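PDB 2E4T: endoglucanase, which hydrolyses internal beta-1,4-glucosidic bonds in cellulose and xyloglucan, this chain being the family 44 glycoside hydrolase part of a longer cellulase. Local coordinates for residues I258-Y261 / L262-K266; A231-G234 / F235-E239. All coordinates share one frame; numbering follows the deposited sequence.

Contact 1: residues I258-Y261 / L262-K266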
loop_
_atom_site.group_PDB
_atom_site.type_symbol
_atom_site.label_atom_id
_atom_site.label_comp_id
_atom_site.label_asym_id
_atom_site.label_seq_id
_atom_site.Cartn_x
_atom_site.Cartn_y
_atom_site.Cartn_z
ATOM N N ILE A 258 -0.542 17.911 -0.925
ATOM C CA ILE A 258 -1.339 16.982 -1.744
ATOM C C ILE A 258 -2.098 17.712 -2.829
ATOM O O ILE A 258 -2.138 17.271 -3.998
ATOM C CB ILE A 258 -2.354 16.258 -0.813
ATOM C CG1 ILE A 258 -1.641 15.364 0.226
ATOM C CG2 ILE A 258 -3.380 15.488 -1.624
ATOM C CD1 ILE A 258 -0.870 14.197 -0.352
ATOM N N ASP A 259 -2.738 18.856 -2.488
ATOM C CA ASP A 259 -3.520 19.593 -3.503
ATOM C C ASP A 259 -2.641 20.170 -4.589
ATOM O O ASP A 259 -3.018 20.174 -5.775
ATOM C CB ASP A 259 -4.277 20.739 -2.828
ATOM C CG ASP A 259 -5.428 20.248 -1.945
ATOM O OD1 ASP A 259 -5.857 19.091 -2.099
ATOM O OD2 ASP A 259 -5.917 21.097 -1.140
ATOM N N TYR A 260 -1.481 20.735 -4.201
ATOM C CA TYR A 260 -0.524 21.265 -5.179
ATOM C C TYR A 260 -0.089 20.151 -6.146
ATOM O O TYR A 260 -0.048 20.339 -7.377
ATOM C CB TYR A 260 0.669 21.847 -4.449
ATOM C CG TYR A 260 1.815 22.279 -5.345
ATOM C CD1 TYR A 260 1.936 23.607 -5.764
ATOM C CD2 TYR A 260 2.805 21.386 -5.703
ATOM C CE1 TYR A 260 3.015 24.027 -6.521
ATOM C CE2 TYR A 260 3.899 21.794 -6.476
ATOM C CZ TYR A 260 3.999 23.120 -6.864
ATOM O OH TYR A 260 5.128 23.498 -7.578
ATOM N N TYR A 261 0.262 18.983 -5.581
ATOM C CA TYR A 261 0.742 17.893 -6.446
ATOM C C TYR A 261 -0.323 17.480 -7.430
ATOM O O TYR A 261 -0.075 17.347 -8.640
ATOM C CB TYR A 261 1.157 16.703 -5.537
ATOM C CG TYR A 261 1.741 15.562 -6.271
ATOM C CD1 TYR A 261 3.058 15.594 -6.723
ATOM C CD2 TYR A 261 0.993 14.394 -6.525
ATOM C CE1 TYR A 261 3.642 14.529 -7.384
ATOM C CE2 TYR A 261 1.588 13.314 -7.184
ATOM C CZ TYR A 261 2.888 13.354 -7.571
ATOM O OH TYR A 261 3.433 12.226 -8.158
ATOM N N LEU A 262 -1.552 17.276 -6.938
ATOM C CA LEU A 262 -2.639 16.880 -7.843
ATOM C C LEU A 262 -2.878 17.959 -8.904
ATOM O O LEU A 262 -3.048 17.641 -10.090
ATOM C CB LEU A 262 -3.915 16.635 -7.015
ATOM C CG LEU A 262 -3.866 15.380 -6.150
ATOM C CD1 LEU A 262 -4.968 15.470 -5.103
ATOM C CD2 LEU A 262 -4.003 14.116 -6.993
ATOM N N ASP A 263 -2.935 19.229 -8.478
ATOM C CA ASP A 263 -3.263 20.306 -9.387
ATOM C C ASP A 263 -2.165 20.436 -10.467
ATOM O O ASP A 263 -2.490 20.632 -11.668
ATOM C CB ASP A 263 -3.388 21.615 -8.606
ATOM C CG ASP A 263 -3.981 22.749 -9.417
ATOM O OD1 ASP A 263 -4.964 22.542 -10.136
ATOM O OD2 ASP A 263 -3.535 23.898 -9.246
ATOM N N LYS A 264 -0.917 20.400 -10.056
ATOM C CA LYS A 264 0.177 20.542 -11.017
ATOM C C LYS A 264 0.278 19.331 -11.951
ATOM O O LYS A 264 0.609 19.480 -13.160
ATOM C CB LYS A 264 1.497 20.848 -10.323
ATOM C CG LYS A 264 1.522 22.157 -9.554
ATOM C CD LYS A 264 1.090 23.392 -10.358
ATOM C CE LYS A 264 1.181 24.661 -9.511
ATOM N NZ LYS A 264 0.581 25.844 -10.243
ATOM N N MET A 265 0.029 18.123 -11.424
ATOM C CA MET A 265 0.041 16.961 -12.339
ATOM C C MET A 265 -1.155 17.026 -13.313
ATOM O O MET A 265 -1.005 16.639 -14.464
ATOM C CB MET A 265 0.029 15.648 -11.544
ATOM C CG MET A 265 1.341 15.432 -10.743
ATOM S SD MET A 265 2.856 15.469 -11.706
ATOM C CE MET A 265 2.679 13.950 -12.669
ATOM N N LYS A 266 -2.307 17.526 -12.863
ATOM C CA LYS A 266 -3.444 17.696 -13.777
ATOM C C LYS A 266 -3.085 18.745 -14.848
ATOM O O LYS A 266 -3.361 18.540 -16.026
ATOM C CB LYS A 266 -4.697 18.117 -13.021
ATOM C CG LYS A 266 -5.869 18.292 -14.007
ATOM C CD LYS A 266 -7.220 18.281 -13.434
ATOM C CE LYS A 266 -8.263 18.123 -14.568
ATOM N NZ LYS A 266 -8.279 19.342 -15.397
#
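Ile258 meets Leu262 one turn further along the same helix. Its carbonyl O accepts from Leu262 N at 3.0 Å, a nearly straight bond, and their side chains lie next to each other and point the same way, with Ile258 CG2 3.8 Å from Leu262 CD1. Asp259 joins through its backbone, its O taking Asp263 N at 2.9 Å. Helix 338-349 covers this side, where Ile258 leans on Leu342 and the Asp259 carboxylate turns off to Ser345 OG. Tyr260 receives Lys264 N on its carbonyl at 2.8 Å and also offers Lys264 a ring to lie against. With CG anti to the backbone N (chi1 173°), the Tyr260 ring projects outward and leans toward the following turn, where Lys264 CG sits 3.8 Å from its centroid, almost straight above the middle of one face, in a CH-pi contact. The lysine chain is bent at chi2 (-53°), which brings CE back to within 3.6 Å of Tyr260 CE1 near the rim. The phenol end is fixed by Glu250, to which Tyr260 OH is hydrogen-bonded. Tyr261 repeats the arrangement one residue later. Met265 N bonds to its O, and Met265 CG stands 4.0 Å from the Tyr261 ring centroid, again over the centre of a face. The sulfur lies further out and oblique to the ring, SD being 4.9 Å from that centroid, a Met-aromatic contact. This ring and the methionine face helix 204-221, touching Ile208 and Val212 respectively. Four successive i to i+4 backbone bonds, three of them (258/262, 260/264, 261/265) accompanied by side-chain contacts, are typical of regular alpha-helix, here one of the helices that surround the parallel strands of the TIM barrel.

Contact 2: residues A231-G234 / F235-E239; sequences ALYG and FAAYE
Gly234 carries its carbonyl from the N-cap position into the first turn of helix 235-240, where its O accepts Tyr238 N at 3.1 Å in a fairly straight bond and Ala237 N in a weak, bent one. With phi and psi both near 180°, Gly234 is almost fully extended, and the chain then turns at once into helical angles at Phe235. Tyr238 folds its ring back over this junction: CG lies opposite its own carbonyl carbon (chi1 -59°), and CD1 comes to 3.1 Å from Gly234 O, oblique to the ring plane. Phe235 CA rests above one face of the same ring, displaced toward the rim. Leu232, the last residue of the strand, faces the new helix. Its CB is 3.9 Å from Tyr238 CD1 and 4.0 Å from Ala237 CB, while CD1 reaches toward Ala237 O and Tyr238 CA. From another direction Tyr233 closes on Ala237. Its CG sits between the backbone N and the carbonyl carbon (chi1 83°), and the ring passes alongside the first turn with CD2 3.7 Å from the Ala237 methyl. Further out, Tyr233 OH approaches Ala236 CB and receives a hydrogen bond from a water at 3.1 Å; that water in turn accepts from Ala236 N at 2.9 Å. Tyr233 OH also bonds to Gln242 OE1, and Tyr238 OH bonds to the carbonyl of His283 in strand 279-284. This is the N-capped strand-to-helix turn that follows strand 226-232 of the TIM barrel. Chemically, the glycine carbonyl takes one early amide firmly and one weakly, and water takes Ala236 N, so these three have acceptors while Leu232, the Ala237 methyl and the tyrosine rings pack around them.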
loop_
_atom_site.group_PDB
_atom_site.type_symbol
_atom_site.label_atom_id
_atom_site.label_comp_id
_atom_site.label_asym_id
_atom_site.label_seq_id
_atom_site.Cartn_x
_atom_site.Cartn_y
_atom_site.Cartn_z
ATOM N N ALA A 231 4.671 8.851 -3.375
ATOM C CA ALA A 231 5.256 7.889 -2.411
ATOM C C ALA A 231 5.746 8.639 -1.163
ATOM O O ALA A 231 6.838 8.393 -0.630
ATOM C CB ALA A 231 6.334 7.018 -3.027
ATOM N N LEU A 232 4.900 9.563 -0.681
ATOM C CA LEU A 232 5.265 10.414 0.460
ATOM C C LEU A 232 5.361 9.623 1.748
ATOM O O LEU A 232 4.517 8.722 2.027
ATOM C CB LEU A 232 4.236 11.545 0.609
ATOM C CG LEU A 232 4.111 12.478 -0.575
ATOM C CD1 LEU A 232 3.008 13.493 -0.297
ATOM C CD2 LEU A 232 5.431 13.200 -0.885
ATOM N N TYR A 233 6.324 9.982 2.604
ATOM C CA TYR A 233 6.626 9.119 3.723
ATOM C C TYR A 233 5.560 9.162 4.840
ATOM O O TYR A 233 5.427 8.198 5.625
ATOM C CB TYR A 233 8.006 9.445 4.349
ATOM C CG TYR A 233 8.007 10.583 5.340
ATOM C CD1 TYR A 233 7.815 10.330 6.693
ATOM C CD2 TYR A 233 8.217 11.878 4.931
ATOM C CE1 TYR A 233 7.816 11.363 7.647
ATOM C CE2 TYR A 233 8.213 12.920 5.860
ATOM C CZ TYR A 233 8.025 12.647 7.199
ATOM O OH TYR A 233 8.023 13.630 8.177
ATOM N N GLY A 234 4.873 10.287 4.967
ATOM C CA GLY A 234 3.993 10.478 6.116
ATOM C C GLY A 234 3.451 11.893 6.095
ATOM O O GLY A 234 3.733 12.685 5.182
ATOM N N PHE A 235 2.652 12.192 7.128
ATOM C CA PHE A 235 1.796 13.360 7.093
ATOM C C PHE A 235 2.557 14.667 6.838
ATOM O O PHE A 235 2.043 15.519 6.094
ATOM C CB PHE A 235 0.979 13.449 8.398
ATOM C CG PHE A 235 -0.072 14.492 8.299
ATOM C CD1 PHE A 235 -1.340 14.171 7.810
ATOM C CD2 PHE A 235 0.214 15.847 8.592
ATOM C CE1 PHE A 235 -2.310 15.145 7.633
ATOM C CE2 PHE A 235 -0.752 16.830 8.360
ATOM C CZ PHE A 235 -1.990 16.446 7.885
ATOM N N ALA A 236 3.708 14.891 7.472
ATOM C CA ALA A 236 4.375 16.179 7.240
ATOM C C ALA A 236 4.764 16.376 5.767
ATOM O O ALA A 236 4.824 17.511 5.287
ATOM C CB ALA A 236 5.599 16.345 8.142
ATOM N N ALA A 237 5.049 15.285 5.055
ATOM C CA ALA A 237 5.261 15.391 3.620
ATOM C C ALA A 237 3.958 15.670 2.860
ATOM O O ALA A 237 3.945 16.436 1.888
ATOM C CB ALA A 237 5.963 14.154 3.070
ATOM N N TYR A 238 2.851 15.027 3.296
ATOM C CA TYR A 238 1.543 15.351 2.699
ATOM C C TYR A 238 1.265 16.851 2.833
ATOM O O TYR A 238 0.674 17.474 1.939
ATOM C CB TYR A 238 0.370 14.653 3.408
ATOM C CG TYR A 238 0.331 13.145 3.499
ATOM C CD1 TYR A 238 1.395 12.289 3.211
ATOM C CD2 TYR A 238 -0.847 12.572 4.018
ATOM C CE1 TYR A 238 1.313 10.938 3.487
ATOM C CE2 TYR A 238 -0.940 11.218 4.265
ATOM C CZ TYR A 238 0.127 10.379 4.022
ATOM O OH TYR A 238 0.004 9.061 4.338
ATOM N N GLU A 239 1.625 17.412 4.002
ATOM C CA GLU A 239 1.203 18.785 4.265
ATOM C C GLU A 239 2.088 19.817 3.569
ATOM O O GLU A 239 1.579 20.749 2.932
ATOM C CB GLU A 239 1.131 19.064 5.778
ATOM C CG GLU A 239 0.337 20.330 6.034
ATOM C CD GLU A 239 0.264 20.784 7.457
ATOM O OE1 GLU A 239 0.698 20.095 8.374
ATOM O OE2 GLU A 239 -0.289 21.910 7.670
HETATM O O HOH W 1 5.165 13.177 9.263
#

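In the fold
From the N terminus the chain reaches contact 2 first, as strand 226-232 of the parallel barrel sheet ends and turns straight into helix 235-240. Contact 1 follows on helix 257-272, which runs before strand 279-284, the neighbour of 226-232 in the sheet. The two are in series, neither nested nor crossing, and each is local, closing only a turn of chain. They meet directly: Ile258 N lies 3.1 Å from Tyr238 O, a probable hydrogen bond, and Ile258 CD1 packs 3.9 Å from Leu232 CD1. Together they join a strand end, the short helix after it and the next long helix within one beta-alpha-beta segment of the barrel.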